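PDB 4F4E: aromatic-amino-acid aminotransferase from Burkholderia pseudomallei, which probably transfers amino groups between aromatic amino acids such as tyrosine and 2-oxoglutarate, using pyridoxal 5'-phosphate as its cofactor. Local coordinates for residues K143-P151 / F165-Y173; C203-D211 / A366-S374. All coordinates share one frame; numbering follows the deposited sequence.

Contact 1: residues K143-P151 / F165-Y173. With EDO (1,2-ethanediol), chain C.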
# COMPACT_ATOMS: atom_id res chain seq x y z
N LYS A 143 -1.43 25.48 -1.77
CA LYS A 143 -1.73 26.47 -0.71
C LYS A 143 -3.04 26.23 0.03
O LYS A 143 -3.27 26.90 1.00
CB LYS A 143 -1.77 27.88 -1.26
N ALA A 144 -3.87 25.27 -0.40
CA ALA A 144 -5.13 24.99 0.33
C ALA A 144 -4.86 24.50 1.75
O ALA A 144 -3.91 23.80 1.98
CB ALA A 144 -5.98 23.96 -0.43
N LYS A 145 -5.72 24.88 2.71
CA LYS A 145 -5.65 24.32 4.04
C LYS A 145 -6.65 23.17 4.12
O LYS A 145 -7.56 23.07 3.30
CB LYS A 145 -5.94 25.38 5.09
CG LYS A 145 -4.92 26.54 5.06
CD LYS A 145 -5.28 27.59 6.07
CE LYS A 145 -4.33 28.78 5.90
NZ LYS A 145 -5.04 29.99 6.35
N VAL A 146 -6.46 22.32 5.12
CA VAL A 146 -7.35 21.22 5.40
C VAL A 146 -7.99 21.42 6.75
O VAL A 146 -7.28 21.71 7.73
CB VAL A 146 -6.56 19.91 5.42
CG1 VAL A 146 -7.47 18.76 5.86
CG2 VAL A 146 -5.98 19.67 4.07
N ALA A 147 -9.31 21.26 6.81
CA ALA A 147 -10.07 21.42 8.04
C ALA A 147 -10.64 20.09 8.45
O ALA A 147 -11.29 19.44 7.66
CB ALA A 147 -11.20 22.42 7.84
N ILE A 148 -10.39 19.73 9.71
CA ILE A 148 -10.85 18.49 10.32
C ILE A 148 -11.75 18.77 11.51
O ILE A 148 -11.73 19.86 12.08
CB ILE A 148 -9.67 17.57 10.72
CG1 ILE A 148 -8.77 18.21 11.78
CG2 ILE A 148 -8.89 17.24 9.48
CD1 ILE A 148 -7.79 17.22 12.43
N SER A 149 -12.52 17.76 11.95
CA SER A 149 -13.37 17.97 13.12
C SER A 149 -12.55 18.10 14.39
O SER A 149 -11.50 17.46 14.53
CB SER A 149 -14.42 16.87 13.26
OG SER A 149 -13.87 15.56 13.43
N ASP A 150 -13.06 18.90 15.33
CA ASP A 150 -12.55 18.93 16.70
C ASP A 150 -13.36 17.99 17.61
O ASP A 150 -14.52 18.30 17.94
CB ASP A 150 -12.71 20.35 17.26
CG ASP A 150 -12.23 20.49 18.70
OD1 ASP A 150 -11.29 19.77 19.05
OD2 ASP A 150 -12.80 21.33 19.43
N PRO A 151 -12.80 16.84 18.02
CA PRO A 151 -11.60 16.15 17.65
C PRO A 151 -11.87 15.26 16.44
O PRO A 151 -13.00 15.16 15.98
CB PRO A 151 -11.35 15.26 18.86
CG PRO A 151 -12.68 14.86 19.30
CD PRO A 151 -13.54 16.09 19.05
N PHE A 165 0.03 19.83 3.90
CA PHE A 165 -1.04 20.81 4.19
C PHE A 165 -0.99 21.34 5.61
O PHE A 165 -0.69 20.62 6.55
CB PHE A 165 -2.42 20.14 4.01
CG PHE A 165 -2.71 19.68 2.61
CD1 PHE A 165 -3.18 20.59 1.67
CD2 PHE A 165 -2.58 18.35 2.24
CE1 PHE A 165 -3.48 20.20 0.37
CE2 PHE A 165 -2.87 17.95 0.94
CZ PHE A 165 -3.32 18.88 0.00
N GLU A 166 -1.34 22.61 5.80
CA GLU A 166 -1.64 23.12 7.13
C GLU A 166 -3.03 22.62 7.50
O GLU A 166 -3.96 22.73 6.69
CB GLU A 166 -1.62 24.66 7.10
CG GLU A 166 -2.06 25.31 8.40
CD GLU A 166 -2.19 26.82 8.32
OE1 GLU A 166 -1.63 27.41 7.37
OE2 GLU A 166 -2.89 27.39 9.21
N VAL A 167 -3.19 22.09 8.71
CA VAL A 167 -4.46 21.53 9.17
C VAL A 167 -5.04 22.42 10.27
O VAL A 167 -4.34 22.81 11.19
CB VAL A 167 -4.28 20.08 9.66
CG1 VAL A 167 -5.63 19.50 10.15
CG2 VAL A 167 -3.65 19.21 8.56
N VAL A 168 -6.33 22.72 10.16
CA VAL A 168 -7.03 23.47 11.16
C VAL A 168 -8.23 22.62 11.55
O VAL A 168 -8.54 21.64 10.85
CB VAL A 168 -7.53 24.82 10.64
CG1 VAL A 168 -6.39 25.76 10.21
CG2 VAL A 168 -8.54 24.66 9.51
N ALA A 169 -8.91 22.98 12.64
CA ALA A 169 -10.04 22.21 13.14
C ALA A 169 -11.28 23.07 13.21
O ALA A 169 -11.23 24.25 13.63
CB ALA A 169 -9.73 21.62 14.51
N TYR A 170 -12.41 22.52 12.76
CA TYR A 170 -13.67 23.17 12.97
C TYR A 170 -14.30 22.66 14.27
O TYR A 170 -14.18 21.47 14.58
CB TYR A 170 -14.65 22.99 11.79
CG TYR A 170 -14.88 21.56 11.30
CD1 TYR A 170 -15.81 20.75 11.90
CD2 TYR A 170 -14.19 21.05 10.20
CE1 TYR A 170 -16.04 19.45 11.44
CE2 TYR A 170 -14.43 19.76 9.72
CZ TYR A 170 -15.33 18.96 10.36
OH TYR A 170 -15.56 17.64 9.92
N PRO A 171 -14.95 23.57 15.03
CA PRO A 171 -15.74 23.13 16.18
C PRO A 171 -16.66 21.99 15.78
O PRO A 171 -17.22 22.02 14.68
CB PRO A 171 -16.52 24.38 16.58
CG PRO A 171 -15.71 25.54 16.06
CD PRO A 171 -15.13 25.02 14.76
N TYR A 172 -16.83 21.00 16.66
CA TYR A 172 -17.66 19.84 16.35
C TYR A 172 -18.21 19.20 17.61
O TYR A 172 -19.38 19.43 17.96
CB TYR A 172 -16.91 18.81 15.45
CG TYR A 172 -17.83 17.74 14.95
CD1 TYR A 172 -18.74 18.01 13.98
CD2 TYR A 172 -17.89 16.49 15.57
CE1 TYR A 172 -19.66 17.06 13.55
CE2 TYR A 172 -18.74 15.52 15.13
CZ TYR A 172 -19.64 15.80 14.12
OH TYR A 172 -20.56 14.84 13.69
N TYR A 173 -17.38 18.47 18.35
CA TYR A 173 -17.82 17.83 19.59
C TYR A 173 -18.03 18.85 20.71
O TYR A 173 -17.14 19.67 20.97
CB TYR A 173 -16.79 16.82 20.05
CG TYR A 173 -17.20 16.19 21.35
CD1 TYR A 173 -18.26 15.30 21.42
CD2 TYR A 173 -16.55 16.51 22.53
CE1 TYR A 173 -18.65 14.73 22.66
CE2 TYR A 173 -16.95 15.97 23.74
CZ TYR A 173 -17.99 15.08 23.79
OH TYR A 173 -18.30 14.56 25.03
C1 EDO C . -18.06 15.83 11.00
O1 EDO C . -17.01 15.33 10.20
C2 EDO C . -19.45 15.34 10.57
O2 EDO C . -19.59 13.96 10.78
O HOH W 1 -1.68 24.26 3.58
O HOH W 2 -15.63 21.28 19.28
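Y170 lays its ring across the backbone of I148 and S149, and the two strands that carry them run parallel. The bond ladder is V146 N to E166 O, V168 N to V146 O, I148 N to V168 O, Y170 N to I148 O and D150 N to Y170 O. The short strand axes approach to 4.3 Å at 43°, so the pair is strongly twisted. Past the ladder, Y173 N donates to D150 O, the carbonyl of the cis peptide bond that leads into P151.

Y170 can be followed outward. Its CB leaves on the face that also carries A147 and S149. CG sits between the backbone N and the carbonyl carbon (chi1 52°), which folds the ring back over the neighbouring strand. CD2 lies 3.3 Å from I148 O, and A147 CB is 4.0 Å from the same CD2. CE2 meets I148 C. Y170 CE1 lies 3.5 Å from S149 CA, which makes a CH-pi contact over the ring face. At the tip, Y170 OH accepts a bond from O1 of an ethanediol. The same OH is also bonded to V199 O.

On the opposite face I148 CG1 packs against V167 CG1 at 3.8 Å, the two side chains crossing at about a right angle. V146 CG2 touches F165 CG at 3.6 Å, while A144 O meets that ring at its edge. S149 OG donates to P151 O.

The strands belong to the beta-alpha-beta unit 146-150, 154-162, 167-174. F160 and R157 of helix 154-162 pack on the face of V146, I148 and V167. M185 and A188 of helix 182-189 cover Y170, and strand 197-201 flanks strand 146-150 on its other side.

Contact 2: residues C203-D211 / A366-S374. With EDO (1,2-ethanediol), chain D.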
# COMPACT_ATOMS: atom_id res chain seq x y z
N CYS A 203 -20.60 9.33 8.90
CA CYS A 203 -21.42 8.81 9.99
C CYS A 203 -20.48 8.09 10.96
O CYS A 203 -19.31 7.86 10.66
CB CYS A 203 -22.52 7.84 9.52
SG CYS A 203 -22.02 6.28 8.81
N CYS A 204 -20.99 7.76 12.13
CA CYS A 204 -20.21 6.98 13.10
C CYS A 204 -18.92 7.69 13.42
O CYS A 204 -17.80 7.14 13.28
CB CYS A 204 -19.97 5.58 12.59
SG CYS A 204 -21.49 4.60 12.41
N HIS A 205 -19.06 8.95 13.84
CA HIS A 205 -17.91 9.81 14.12
C HIS A 205 -16.86 9.13 14.96
O HIS A 205 -17.17 8.53 15.98
CB HIS A 205 -18.34 11.13 14.78
CG HIS A 205 -17.23 12.13 14.86
ND1 HIS A 205 -16.49 12.34 16.02
CD2 HIS A 205 -16.64 12.95 13.86
CE1 HIS A 205 -15.55 13.26 15.76
NE2 HIS A 205 -15.61 13.61 14.46
N ASN A 206 -15.61 9.27 14.53
CA ASN A 206 -14.46 8.67 15.23
C ASN A 206 -13.61 9.85 15.65
O ASN A 206 -13.09 10.50 14.77
CB ASN A 206 -13.71 7.75 14.27
CG ASN A 206 -12.47 7.16 14.92
OD1 ASN A 206 -12.08 7.61 16.00
ND2 ASN A 206 -11.82 6.21 14.26
N PRO A 207 -13.48 10.15 16.97
CA PRO A 207 -13.66 9.24 18.10
C PRO A 207 -14.88 9.44 18.99
O PRO A 207 -14.96 8.77 20.02
CB PRO A 207 -12.40 9.53 18.92
CG PRO A 207 -12.22 11.00 18.79
CD PRO A 207 -12.70 11.34 17.39
N THR A 208 -15.82 10.33 18.65
CA THR A 208 -16.84 10.70 19.65
C THR A 208 -18.19 9.98 19.54
O THR A 208 -18.94 9.97 20.52
CB THR A 208 -17.13 12.21 19.65
OG1 THR A 208 -17.85 12.55 18.48
CG2 THR A 208 -15.88 13.01 19.76
N GLY A 209 -18.51 9.42 18.37
CA GLY A 209 -19.81 8.91 18.06
C GLY A 209 -20.93 9.92 17.81
O GLY A 209 -22.07 9.54 17.62
N VAL A 210 -20.60 11.19 17.80
CA VAL A 210 -21.60 12.24 17.64
C VAL A 210 -21.73 12.55 16.18
O VAL A 210 -20.73 12.94 15.57
CB VAL A 210 -21.17 13.51 18.40
CG1 VAL A 210 -21.95 14.73 17.90
CG2 VAL A 210 -21.31 13.27 19.94
N ASP A 211 -22.93 12.39 15.64
CA ASP A 211 -23.19 12.52 14.20
C ASP A 211 -24.15 13.64 13.89
O ASP A 211 -24.96 14.06 14.74
CB ASP A 211 -23.81 11.25 13.67
CG ASP A 211 -22.81 10.15 13.43
OD1 ASP A 211 -21.59 10.37 13.57
OD2 ASP A 211 -23.27 9.05 13.16
N ALA A 366 -27.57 7.97 21.79
CA ALA A 366 -27.64 8.92 20.67
C ALA A 366 -26.37 8.89 19.84
O ALA A 366 -26.41 9.16 18.63
CB ALA A 366 -27.83 10.31 21.21
N GLN A 367 -25.26 8.58 20.50
CA GLN A 367 -23.99 8.36 19.80
C GLN A 367 -24.02 7.04 19.01
O GLN A 367 -24.76 6.11 19.35
CB GLN A 367 -22.79 8.49 20.77
CG GLN A 367 -22.74 9.90 21.33
CD GLN A 367 -21.74 10.15 22.42
OE1 GLN A 367 -21.10 9.24 22.92
NE2 GLN A 367 -21.59 11.42 22.81
N ARG A 368 -23.27 7.01 17.92
CA ARG A 368 -23.32 5.90 16.97
C ARG A 368 -21.95 5.43 16.54
O ARG A 368 -21.03 6.22 16.41
CB ARG A 368 -24.07 6.30 15.69
CG ARG A 368 -25.46 6.79 15.95
CD ARG A 368 -26.33 6.63 14.71
NE ARG A 368 -25.81 7.48 13.69
CZ ARG A 368 -26.22 7.50 12.43
NH1 ARG A 368 -27.26 6.77 12.03
NH2 ARG A 368 -25.64 8.35 11.61
N GLY A 369 -21.87 4.15 16.22
CA GLY A 369 -20.67 3.51 15.70
C GLY A 369 -19.91 2.85 16.81
O GLY A 369 -20.47 2.53 17.88
N MET A 370 -18.62 2.66 16.58
CA MET A 370 -17.82 1.87 17.50
C MET A 370 -17.40 2.63 18.77
O MET A 370 -16.95 2.02 19.72
CB MET A 370 -16.56 1.39 16.81
CG MET A 370 -16.92 0.50 15.65
SD MET A 370 -15.59 -0.66 15.35
CE MET A 370 -16.36 -1.35 13.89
N PHE A 371 -17.49 3.95 18.74
CA PHE A 371 -16.98 4.79 19.85
C PHE A 371 -18.01 5.65 20.53
O PHE A 371 -19.03 6.05 19.93
CB PHE A 371 -15.89 5.73 19.33
CG PHE A 371 -14.81 5.00 18.64
CD1 PHE A 371 -13.88 4.29 19.36
CD2 PHE A 371 -14.78 4.96 17.26
CE1 PHE A 371 -12.93 3.54 18.73
CE2 PHE A 371 -13.82 4.24 16.60
CZ PHE A 371 -12.88 3.52 17.33
N SER A 372 -17.70 6.00 21.77
CA SER A 372 -18.40 7.07 22.48
C SER A 372 -17.41 7.85 23.32
O SER A 372 -16.44 7.29 23.85
CB SER A 372 -19.49 6.50 23.41
OG SER A 372 -20.79 6.62 22.83
N TYR A 373 -17.63 9.15 23.41
CA TYR A 373 -16.99 9.96 24.44
C TYR A 373 -17.84 9.81 25.70
O TYR A 373 -18.96 10.39 25.81
CB TYR A 373 -16.83 11.41 23.98
CG TYR A 373 -15.43 11.73 23.42
CD1 TYR A 373 -14.69 10.79 22.72
CD2 TYR A 373 -14.85 12.98 23.61
CE1 TYR A 373 -13.40 11.05 22.28
CE2 TYR A 373 -13.57 13.27 23.15
CZ TYR A 373 -12.86 12.31 22.45
OH TYR A 373 -11.58 12.58 21.99
N SER A 374 -17.31 9.07 26.66
CA SER A 374 -18.01 8.78 27.91
C SER A 374 -18.22 9.98 28.77
O SER A 374 -19.12 9.97 29.61
CB SER A 374 -17.28 7.74 28.77
OG SER A 374 -16.01 8.14 29.24
C1 EDO D . -9.89 5.66 17.46
O1 EDO D . -9.75 7.02 17.01
C2 EDO D . -8.97 4.72 16.67
O2 EDO D . -9.55 4.49 15.35
O HOH W 3 -17.36 4.12 14.63
O HOH W 4 -18.29 5.97 16.50
O HOH W 5 -25.10 11.09 17.06
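R368 grips D211 side-on, its NE and NH2 both donating to OD2, at 3.0 Å and 2.9 Å. The carboxylate and guanidinium planes stand 84° apart, and the arginine comes to the anti side of OD2. C204 N binds the same oxygen from the syn side, and H205 N takes OD1. D211 thus ties its own loop together and holds R368. R368 N donates to G209 O at 2.8 Å. A water joins H205 O, R368 O and F371 N.

G209 has no side chain, and G209 CA lies 3.5 Å from F371 O. C204 SG packs on G369 CA at 3.6 Å. T208 OG1, between the backbone N and the carbonyl carbon (chi1 72°), accepts from V210 N in an ST turn. That leaves T208 CG2 over the centre of the Y373 ring, in a CH-pi contact. P207 CG meets Y373 CE1. F371 CE2 lies 3.6 Å from N206 CG, amide and ring planes 28° apart.

N206 ND2 is also bonded to O3 of the cofactor on modified residue 269. A cofactor-binding asparagine followed by a cis proline is a known feature of fold-type I aminotransferases; segment 366-374 packs against this loop.

Overall arrangement
The centres of contacts 1 and 2 lie about 18 Å apart, and contact 1 closes along the chain before contact 2 opens. Contact 1 pairs two neighbouring strands in the mixed eight-stranded sheet. The loop 203-211 follows strand 197-201, the next strand of that sheet. Contact 2 joins this loop to segment 366-374, whose strand 371-373 pairs with 397-399 in a separate small sheet. The two contacts meet directly: Y172 OH is probably hydrogen-bonded to V210 O, and S149 OG to H205 NE2. The large sheet is thus linked through the cofactor-side loop to the C-terminal part of the chain.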